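Local coordinates for malate oxidoreductase (Thermotoga maritima, PDB 1VL6), which probably catalyses the NAD-dependent oxidative decarboxylation of malate to pyruvate, as other malic enzymes do, and forms an assembly of four chains, at residues A[269-275]-A[293-299]; A[194-198]-A[257-263]; A[355-359]-A[376-380]. One frame throughout, in Å; residues are numbered along the deposited sequence.

Contact 1 of 3, residues A[269-275]-A[293-299]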
loop_
_atom_site.group_PDB
_atom_site.type_symbol
_atom_site.label_atom_id
_atom_site.label_comp_id
_atom_site.label_asym_id
_atom_site.label_seq_id
_atom_site.Cartn_x
_atom_site.Cartn_y
_atom_site.Cartn_z
ATOM N N GLY A 269 35.022 19.219 -9.754
ATOM C CA GLY A 269 35.683 18.143 -9.080
ATOM C C GLY A 269 34.726 17.074 -8.661
ATOM O O GLY A 269 33.695 17.329 -8.016
ATOM N N VAL A 270 35.100 15.850 -8.998
ATOM C CA VAL A 270 34.275 14.695 -8.742
ATOM C C VAL A 270 35.325 13.671 -8.311
ATOM O O VAL A 270 35.532 12.677 -8.970
ATOM C CB VAL A 270 33.436 14.571 -10.075
ATOM C CG1 VAL A 270 34.083 13.784 -11.172
ATOM C CG2 VAL A 270 32.038 14.228 -9.860
ATOM N N SER A 271 36.012 13.984 -7.191
ATOM C CA SER A 271 37.286 13.380 -6.819
ATOM C C SER A 271 37.485 13.167 -5.300
ATOM O O SER A 271 36.842 12.364 -4.720
ATOM C CB SER A 271 38.444 14.217 -7.430
ATOM O OG SER A 271 38.641 15.509 -6.812
ATOM N N ARG A 272 38.420 13.847 -4.673
ATOM C CA ARG A 272 38.709 13.622 -3.261
ATOM C C ARG A 272 38.540 14.895 -2.412
ATOM O O ARG A 272 38.346 16.007 -2.929
ATOM C CB ARG A 272 40.132 13.096 -3.124
ATOM C CG ARG A 272 40.294 11.712 -3.782
ATOM C CD ARG A 272 41.716 11.221 -3.829
ATOM N NE ARG A 272 42.587 12.221 -4.458
ATOM C CZ ARG A 272 43.567 12.900 -3.838
ATOM N NH1 ARG A 272 43.846 12.703 -2.542
ATOM N NH2 ARG A 272 44.279 13.788 -4.528
ATOM N N GLY A 273 38.595 14.729 -1.104
ATOM C CA GLY A 273 38.314 15.842 -0.193
ATOM C C GLY A 273 39.539 16.713 0.125
ATOM O O GLY A 273 40.684 16.247 0.156
ATOM N N ASN A 274 39.265 17.999 0.331
ATOM C CA ASN A 274 40.267 18.968 0.729
ATOM C C ASN A 274 41.546 18.924 -0.093
ATOM O O ASN A 274 42.618 18.846 0.449
ATOM C CB ASN A 274 40.536 18.853 2.253
ATOM C CG ASN A 274 39.283 19.179 3.087
ATOM O OD1 ASN A 274 38.580 20.156 2.828
ATOM N ND2 ASN A 274 38.997 18.344 4.083
ATOM N N ILE A 275 41.425 19.024 -1.400
ATOM C CA ILE A 275 42.608 19.040 -2.256
ATOM C C ILE A 275 42.848 20.357 -2.946
ATOM O O ILE A 275 43.934 20.578 -3.420
ATOM C CB ILE A 275 42.581 17.937 -3.333
ATOM C CG1 ILE A 275 41.348 18.084 -4.224
ATOM C CG2 ILE A 275 42.679 16.573 -2.703
ATOM C CD1 ILE A 275 41.332 17.088 -5.318
ATOM N N LEU A 293 32.334 18.481 -5.869
ATOM C CA LEU A 293 31.329 17.431 -5.701
ATOM C C LEU A 293 31.903 16.132 -5.105
ATOM O O LEU A 293 31.208 15.137 -4.980
ATOM C CB LEU A 293 30.650 17.138 -7.045
ATOM C CG LEU A 293 30.244 18.382 -7.847
ATOM C CD1 LEU A 293 29.611 18.050 -9.137
ATOM C CD2 LEU A 293 29.339 19.221 -7.046
ATOM N N ALA A 294 33.148 16.114 -4.694
ATOM C CA ALA A 294 33.619 14.904 -3.996
ATOM C C ALA A 294 32.667 14.538 -2.860
ATOM O O ALA A 294 32.210 15.392 -2.114
ATOM C CB ALA A 294 35.022 15.079 -3.461
ATOM N N ASN A 295 32.407 13.252 -2.732
ATOM C CA ASN A 295 31.514 12.744 -1.726
ATOM C C ASN A 295 32.275 11.798 -0.824
ATOM O O ASN A 295 32.894 10.855 -1.301
ATOM C CB ASN A 295 30.299 12.104 -2.460
ATOM C CG ASN A 295 29.835 10.766 -1.876
ATOM O OD1 ASN A 295 29.730 10.606 -0.666
ATOM N ND2 ASN A 295 29.501 9.818 -2.760
ATOM N N PRO A 296 32.211 11.997 0.482
ATOM C CA PRO A 296 31.356 12.953 1.121
ATOM C C PRO A 296 31.987 14.292 1.498
ATOM O O PRO A 296 31.218 15.206 1.820
ATOM C CB PRO A 296 30.943 12.203 2.396
ATOM C CG PRO A 296 32.119 11.408 2.735
ATOM C CD PRO A 296 32.927 11.187 1.479
ATOM N N VAL A 297 33.322 14.409 1.522
ATOM C CA VAL A 297 33.958 15.690 1.788
ATOM C C VAL A 297 34.280 16.408 0.477
ATOM O O VAL A 297 34.926 15.818 -0.388
ATOM C CB VAL A 297 35.260 15.523 2.440
ATOM C CG1 VAL A 297 35.803 16.895 2.836
ATOM C CG2 VAL A 297 35.136 14.590 3.630
ATOM N N PRO A 298 33.860 17.664 0.302
ATOM C CA PRO A 298 34.174 18.384 -0.949
ATOM C C PRO A 298 35.654 18.667 -1.134
ATOM O O PRO A 298 36.385 18.698 -0.142
ATOM C CB PRO A 298 33.379 19.690 -0.814
ATOM C CG PRO A 298 32.290 19.349 0.188
ATOM C CD PRO A 298 32.983 18.481 1.173
ATOM N N GLU A 299 36.060 18.874 -2.403
ATOM C CA GLU A 299 37.441 19.198 -2.762
ATOM C C GLU A 299 37.972 20.439 -2.007
ATOM O O GLU A 299 39.178 20.531 -1.709
ATOM C CB GLU A 299 37.601 19.397 -4.272
ATOM C CG GLU A 299 37.669 18.079 -5.042
ATOM C CD GLU A 299 36.309 17.541 -5.483
ATOM O OE1 GLU A 299 35.283 18.009 -4.955
ATOM O OE2 GLU A 299 36.281 16.621 -6.355
HETATM O O HOH W 1 35.689 20.193 2.337
#
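Glu299 CG passes the backbone carbonyl O of Arg272, and the side-chain atoms Glu299 meets are Ser271 OG and Ile275 CG1. Its chain folds at chi2 (89°), which turns the carboxylate back over its own loop, where Ala294 N donates to Glu299 OE1 at 2.9 Å on the syn side, though tilted out of the carboxylate plane. OE2 is turned toward Ser271, whose OG and, weakly, N appear to bond it, although the position of that oxygen is less sure. Nearer the backbone, Ile275 CG1 lies alongside Glu299 CG at 3.8 Å. Backbone bonds flank this centre: Leu293 N reaches Gly269 O at 2.8 Å, and Asn274 N reaches Pro298 O almost straight (172°). A water joins Pro298 O to Asn274 OD1. Gly273 suits its place because a side chain there would probably crowd Val297. Replacing Glu299 with an alanine would probably leave Ala294 N without this acceptor and Ile275 CG1 without its packing partner. Further out, Asn198 ND2 bonds Ser271 OG weakly. The buried carboxylate, gripped by an N-H of its own loop and turned toward Ser271, thus ties together loops following adjacent parallel strands, where Rossmann-type domains usually bind the dinucleotide.

Contact 2 of 3, residues A[194-198]-A[257-263]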
loop_
_atom_site.group_PDB
_atom_site.type_symbol
_atom_site.label_atom_id
_atom_site.label_comp_id
_atom_site.label_asym_id
_atom_site.label_seq_id
_atom_site.Cartn_x
_atom_site.Cartn_y
_atom_site.Cartn_z
ATOM N N LYS A 194 37.603 28.324 -19.803
ATOM C CA LYS A 194 38.464 27.216 -19.442
ATOM C C LYS A 194 37.836 26.496 -18.254
ATOM O O LYS A 194 37.634 27.118 -17.194
ATOM C CB LYS A 194 39.824 27.742 -19.047
ATOM C CG LYS A 194 40.852 26.719 -18.572
ATOM C CD LYS A 194 42.154 27.378 -18.028
ATOM C CE LYS A 194 43.380 26.456 -18.197
ATOM N NZ LYS A 194 44.493 26.757 -17.237
ATOM N N VAL A 195 37.538 25.209 -18.432
ATOM C CA VAL A 195 36.894 24.427 -17.429
ATOM C C VAL A 195 37.771 23.272 -17.018
ATOM O O VAL A 195 38.129 22.456 -17.857
ATOM C CB VAL A 195 35.628 23.818 -17.969
ATOM C CG1 VAL A 195 34.893 23.035 -16.830
ATOM C CG2 VAL A 195 34.735 24.891 -18.587
ATOM N N VAL A 196 38.113 23.194 -15.726
ATOM C CA VAL A 196 38.959 22.137 -15.228
ATOM C C VAL A 196 38.068 21.072 -14.632
ATOM O O VAL A 196 37.327 21.369 -13.716
ATOM C CB VAL A 196 39.915 22.632 -14.154
ATOM C CG1 VAL A 196 40.620 21.449 -13.513
ATOM C CG2 VAL A 196 40.953 23.520 -14.742
ATOM N N VAL A 197 38.155 19.834 -15.124
ATOM C CA VAL A 197 37.473 18.720 -14.512
ATOM C C VAL A 197 38.481 17.819 -13.812
ATOM O O VAL A 197 39.369 17.279 -14.460
ATOM C CB VAL A 197 36.742 17.903 -15.546
ATOM C CG1 VAL A 197 35.980 16.711 -14.865
ATOM C CG2 VAL A 197 35.798 18.769 -16.321
ATOM N N ASN A 198 38.322 17.619 -12.505
ATOM C CA ASN A 198 39.248 16.789 -11.753
ATOM C C ASN A 198 38.588 15.523 -11.250
ATOM O O ASN A 198 37.594 15.582 -10.527
ATOM C CB ASN A 198 39.779 17.540 -10.550
ATOM C CG ASN A 198 40.900 16.776 -9.820
ATOM O OD1 ASN A 198 42.009 16.732 -10.300
ATOM N ND2 ASN A 198 40.598 16.186 -8.647
ATOM N N LEU A 257 47.078 19.866 -10.716
ATOM C CA LEU A 257 45.820 20.613 -10.616
ATOM C C LEU A 257 46.026 22.112 -10.467
ATOM O O LEU A 257 45.305 22.932 -11.028
ATOM C CB LEU A 257 44.995 20.075 -9.453
ATOM C CG LEU A 257 43.616 20.698 -9.184
ATOM C CD1 LEU A 257 42.657 20.522 -10.322
ATOM C CD2 LEU A 257 43.002 20.105 -7.928
ATOM N N GLU A 258 47.029 22.470 -9.701
ATOM C CA GLU A 258 47.305 23.877 -9.421
ATOM C C GLU A 258 47.628 24.649 -10.688
ATOM O O GLU A 258 47.080 25.711 -10.927
ATOM C CB GLU A 258 48.425 24.012 -8.397
ATOM C CG GLU A 258 48.570 25.431 -7.926
ATOM C CD GLU A 258 49.767 25.640 -7.045
ATOM O OE1 GLU A 258 50.412 24.649 -6.577
ATOM O OE2 GLU A 258 50.049 26.813 -6.823
ATOM N N THR A 259 48.492 24.081 -11.503
ATOM C CA THR A 259 48.794 24.589 -12.836
ATOM C C THR A 259 47.538 24.705 -13.738
ATOM O O THR A 259 47.322 25.725 -14.415
ATOM C CB THR A 259 49.785 23.613 -13.460
ATOM O OG1 THR A 259 51.074 23.738 -12.828
ATOM C CG2 THR A 259 50.033 23.929 -14.912
ATOM N N ALA A 260 46.705 23.670 -13.723
ATOM C CA ALA A 260 45.461 23.655 -14.505
ATOM C C ALA A 260 44.545 24.793 -14.164
ATOM O O ALA A 260 43.859 25.313 -15.042
ATOM C CB ALA A 260 44.721 22.349 -14.330
ATOM N N LEU A 261 44.528 25.179 -12.893
ATOM C CA LEU A 261 43.574 26.155 -12.443
ATOM C C LEU A 261 43.970 27.578 -12.773
ATOM O O LEU A 261 43.143 28.453 -12.657
ATOM C CB LEU A 261 43.357 26.004 -10.959
ATOM C CG LEU A 261 42.670 24.712 -10.545
ATOM C CD1 LEU A 261 42.919 24.477 -9.104
ATOM C CD2 LEU A 261 41.149 24.772 -10.778
ATOM N N GLU A 262 45.206 27.830 -13.188
ATOM C CA GLU A 262 45.610 29.188 -13.509
ATOM C C GLU A 262 44.693 29.706 -14.596
ATOM O O GLU A 262 44.629 29.133 -15.682
ATOM C CB GLU A 262 47.032 29.246 -13.983
ATOM C CG GLU A 262 48.050 29.106 -12.882
ATOM C CD GLU A 262 49.444 28.798 -13.432
ATOM O OE1 GLU A 262 49.800 29.371 -14.494
ATOM O OE2 GLU A 262 50.176 27.978 -12.811
ATOM N N GLY A 263 43.940 30.760 -14.275
ATOM C CA GLY A 263 43.071 31.388 -15.234
ATOM C C GLY A 263 41.800 30.636 -15.519
ATOM O O GLY A 263 40.972 31.100 -16.271
#
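Val196 and Ala260 mark the middle of this strand-on-helix packing, their CA atoms 6.7 Å apart. The axes of strand 194-198 and helix 257-261 approach to 9.3 Å and run nearly antiparallel, at 160°, so Asn198 lies near the start of the helix and Lys194 near the loop that leaves it. Lys194, Val196 and Asn198 direct their CB atoms to the helix, whereas Val195 and Val197 face the other way.

Val196 fills the centre with both branches. CG1, anti to the backbone N (chi1 171°), meets Leu257 CD1 at 3.9 Å, and CG2 packs on Ala260 CB at 4.0 Å, with Leu261 CD2 a little farther off. A beta-branched residue suits the strand and spreads two methyls over the helix, while alanine lets the helix come close. Leu257 CD1 also reaches Asn198 OD1, the two side chains crossing at about a right angle.

At the other end, Lys194 stretches out fully, carrying NZ to two backbone carbonyls. It donates to Ala260 O at 2.7 Å from above the carbonyl plane, and to Glu262 O at 2.8 Å from nearer that plane. A positive charge where the helix ends would probably be favoured by its carbonyls. Gly263 then turns the chain with a positive phi (76°), a value that suits glycine.

In the sheet, strand 194-198 lies between the parallel strands 218-223 and 266-269. After 218-223 and the short antiparallel strand 226-227, the chain passes through helices 239-246 and 257-261 before entering 266-269, on the far side of strand 194-198, and the contact seats the second of these helices on that strand. Phe267 of strand 266-269 and Trp280 of helix 278-281 also touch Leu257 and Leu261.

Contact 3 of 3, residues A[355-359]-A[376-380]; sequences AIARS and VHLNV
The guanidinium of Arg358 and the amide of Asn379 meet obliquely, their planes 38° apart, with Arg358 NH2 at 3.5 Å from Asn379 CG. This is packing of two flat polar groups. The amide's hydrogen bond goes to Ser359 instead: Asn379 ND2 donates to Ser359 OG at 2.9 Å, very nearly straight (173°) and with the oxygen in the amide plane. That bond fixes the turn of the amide, and the first torsion of Asn379, with CG anti to the carbonyl carbon (chi1 -67°), aims the amide at Ser359.

Ser359 OG both accepts and donates, since it gives a hydrogen bond to Ala355 O, one turn back and 2.6 Å away. A serine suits this position, close to where helix 346-358 finishes, being short enough to bond its own backbone while still receiving the asparagine.

Beside the polar patch the helices touch through small and branched apolar groups. Ile356 crosses both valines obliquely, CG1 meeting Val380 CG2 at 3.6 Å and Val376 CG1 at 4.1 Å. Ala355 CB rests against the backbone of Asn379, its small size letting the helices draw close. Val173 and Ala177 of helix 166-186 cover Ile356, and Asn379 also packs on Lys375 of the second subunit. The chemistry is therefore divided: apolar contacts bring the two helices together, and the chain Asn379 to Ser359 to Ala355 satisfies polar groups at their largely buried junction.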
loop_
_atom_site.group_PDB
_atom_site.type_symbol
_atom_site.label_atom_id
_atom_site.label_comp_id
_atom_site.label_asym_id
_atom_site.label_seq_id
_atom_site.Cartn_x
_atom_site.Cartn_y
_atom_site.Cartn_z
ATOM N N ALA A 355 15.918 20.857 -19.298
ATOM C CA ALA A 355 14.743 20.901 -18.496
ATOM C C ALA A 355 15.117 21.231 -17.053
ATOM O O ALA A 355 14.457 22.071 -16.398
ATOM C CB ALA A 355 14.050 19.570 -18.613
ATOM N N ILE A 356 16.194 20.624 -16.555
ATOM C CA ILE A 356 16.637 20.958 -15.168
ATOM C C ILE A 356 17.068 22.444 -15.085
ATOM O O ILE A 356 16.663 23.177 -14.204
ATOM C CB ILE A 356 17.739 20.025 -14.725
ATOM C CG1 ILE A 356 17.158 18.625 -14.512
ATOM C CG2 ILE A 356 18.394 20.523 -13.478
ATOM C CD1 ILE A 356 18.219 17.586 -14.488
ATOM N N ALA A 357 17.827 22.903 -16.076
ATOM C CA ALA A 357 18.323 24.272 -16.033
ATOM C C ALA A 357 17.185 25.266 -16.053
ATOM O O ALA A 357 17.251 26.285 -15.401
ATOM C CB ALA A 357 19.283 24.564 -17.170
ATOM N N ARG A 358 16.145 24.996 -16.823
ATOM C CA ARG A 358 15.105 26.000 -16.980
ATOM C C ARG A 358 14.143 25.841 -15.802
ATOM O O ARG A 358 13.199 26.603 -15.654
ATOM C CB ARG A 358 14.394 25.918 -18.344
ATOM C CG ARG A 358 13.359 24.829 -18.424
ATOM C CD ARG A 358 12.686 24.639 -19.788
ATOM N NE ARG A 358 11.863 23.415 -19.739
ATOM C CZ ARG A 358 10.657 23.350 -19.158
ATOM N NH1 ARG A 358 10.131 24.435 -18.589
ATOM N NH2 ARG A 358 9.972 22.199 -19.140
ATOM N N SER A 359 14.363 24.850 -14.948
ATOM C CA SER A 359 13.383 24.632 -13.902
ATOM C C SER A 359 13.588 25.599 -12.730
ATOM O O SER A 359 13.002 25.421 -11.687
ATOM C CB SER A 359 13.355 23.144 -13.499
ATOM O OG SER A 359 12.656 22.373 -14.500
ATOM N N VAL A 376 10.420 19.834 -11.125
ATOM C CA VAL A 376 11.601 19.405 -11.885
ATOM C C VAL A 376 11.353 18.025 -12.508
ATOM O O VAL A 376 11.637 17.799 -13.685
ATOM C CB VAL A 376 12.895 19.160 -11.076
ATOM C CG1 VAL A 376 14.077 19.501 -11.942
ATOM C CG2 VAL A 376 12.965 19.895 -9.838
ATOM N N HIS A 377 10.853 17.100 -11.681
ATOM C CA HIS A 377 10.682 15.723 -12.108
ATOM C C HIS A 377 9.645 15.611 -13.201
ATOM O O HIS A 377 9.800 14.847 -14.122
ATOM C CB HIS A 377 10.316 14.861 -10.918
ATOM C CG HIS A 377 11.324 14.944 -9.840
ATOM N ND1 HIS A 377 12.624 14.542 -10.029
ATOM C CD2 HIS A 377 11.251 15.435 -8.584
ATOM C CE1 HIS A 377 13.306 14.765 -8.923
ATOM N NE2 HIS A 377 12.499 15.305 -8.031
ATOM N N LEU A 378 8.598 16.390 -13.111
ATOM C CA LEU A 378 7.672 16.490 -14.222
ATOM C C LEU A 378 8.315 17.033 -15.504
ATOM O O LEU A 378 8.089 16.492 -16.602
ATOM C CB LEU A 378 6.523 17.408 -13.881
ATOM C CG LEU A 378 5.625 16.928 -12.766
ATOM C CD1 LEU A 378 4.539 17.972 -12.501
ATOM C CD2 LEU A 378 4.993 15.588 -13.112
ATOM N N ASN A 379 9.105 18.082 -15.374
ATOM C CA ASN A 379 9.722 18.669 -16.548
ATOM C C ASN A 379 10.740 17.757 -17.200
ATOM O O ASN A 379 10.773 17.649 -18.397
ATOM C CB ASN A 379 10.371 19.999 -16.240
ATOM C CG ASN A 379 9.366 21.078 -15.867
ATOM O OD1 ASN A 379 8.156 20.998 -16.144
ATOM N ND2 ASN A 379 9.863 22.080 -15.193
ATOM N N VAL A 380 11.521 17.064 -16.412
ATOM C CA VAL A 380 12.497 16.137 -16.953
ATOM C C VAL A 380 11.772 14.972 -17.652
ATOM O O VAL A 380 12.088 14.587 -18.767
ATOM C CB VAL A 380 13.401 15.598 -15.827
ATOM C CG1 VAL A 380 14.257 14.476 -16.339
ATOM C CG2 VAL A 380 14.247 16.714 -15.254
#

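In the fold
Along the chain contact 2 closes first, contact 1 follows, and contact 3 comes last, all within the range assigned to the NAD-binding domain. Contacts 1 and 2 are neighbours on the same mixed sheet, their centres about 15 Å apart. They meet at Asn198, whose carbonyl probably bonds Val270 N, so the end of strand 194-198 is bonded to the loop after the neighbouring strand 266-269. Contact 3 stands apart, its centre about 26 Å from that of contact 1 and about 30 Å from that of contact 2. Contact 1 lies at the strand ends where Rossmann-type domains usually bind the dinucleotide, while contact 3 packs late helices beside helix 166-186 and a second subunit.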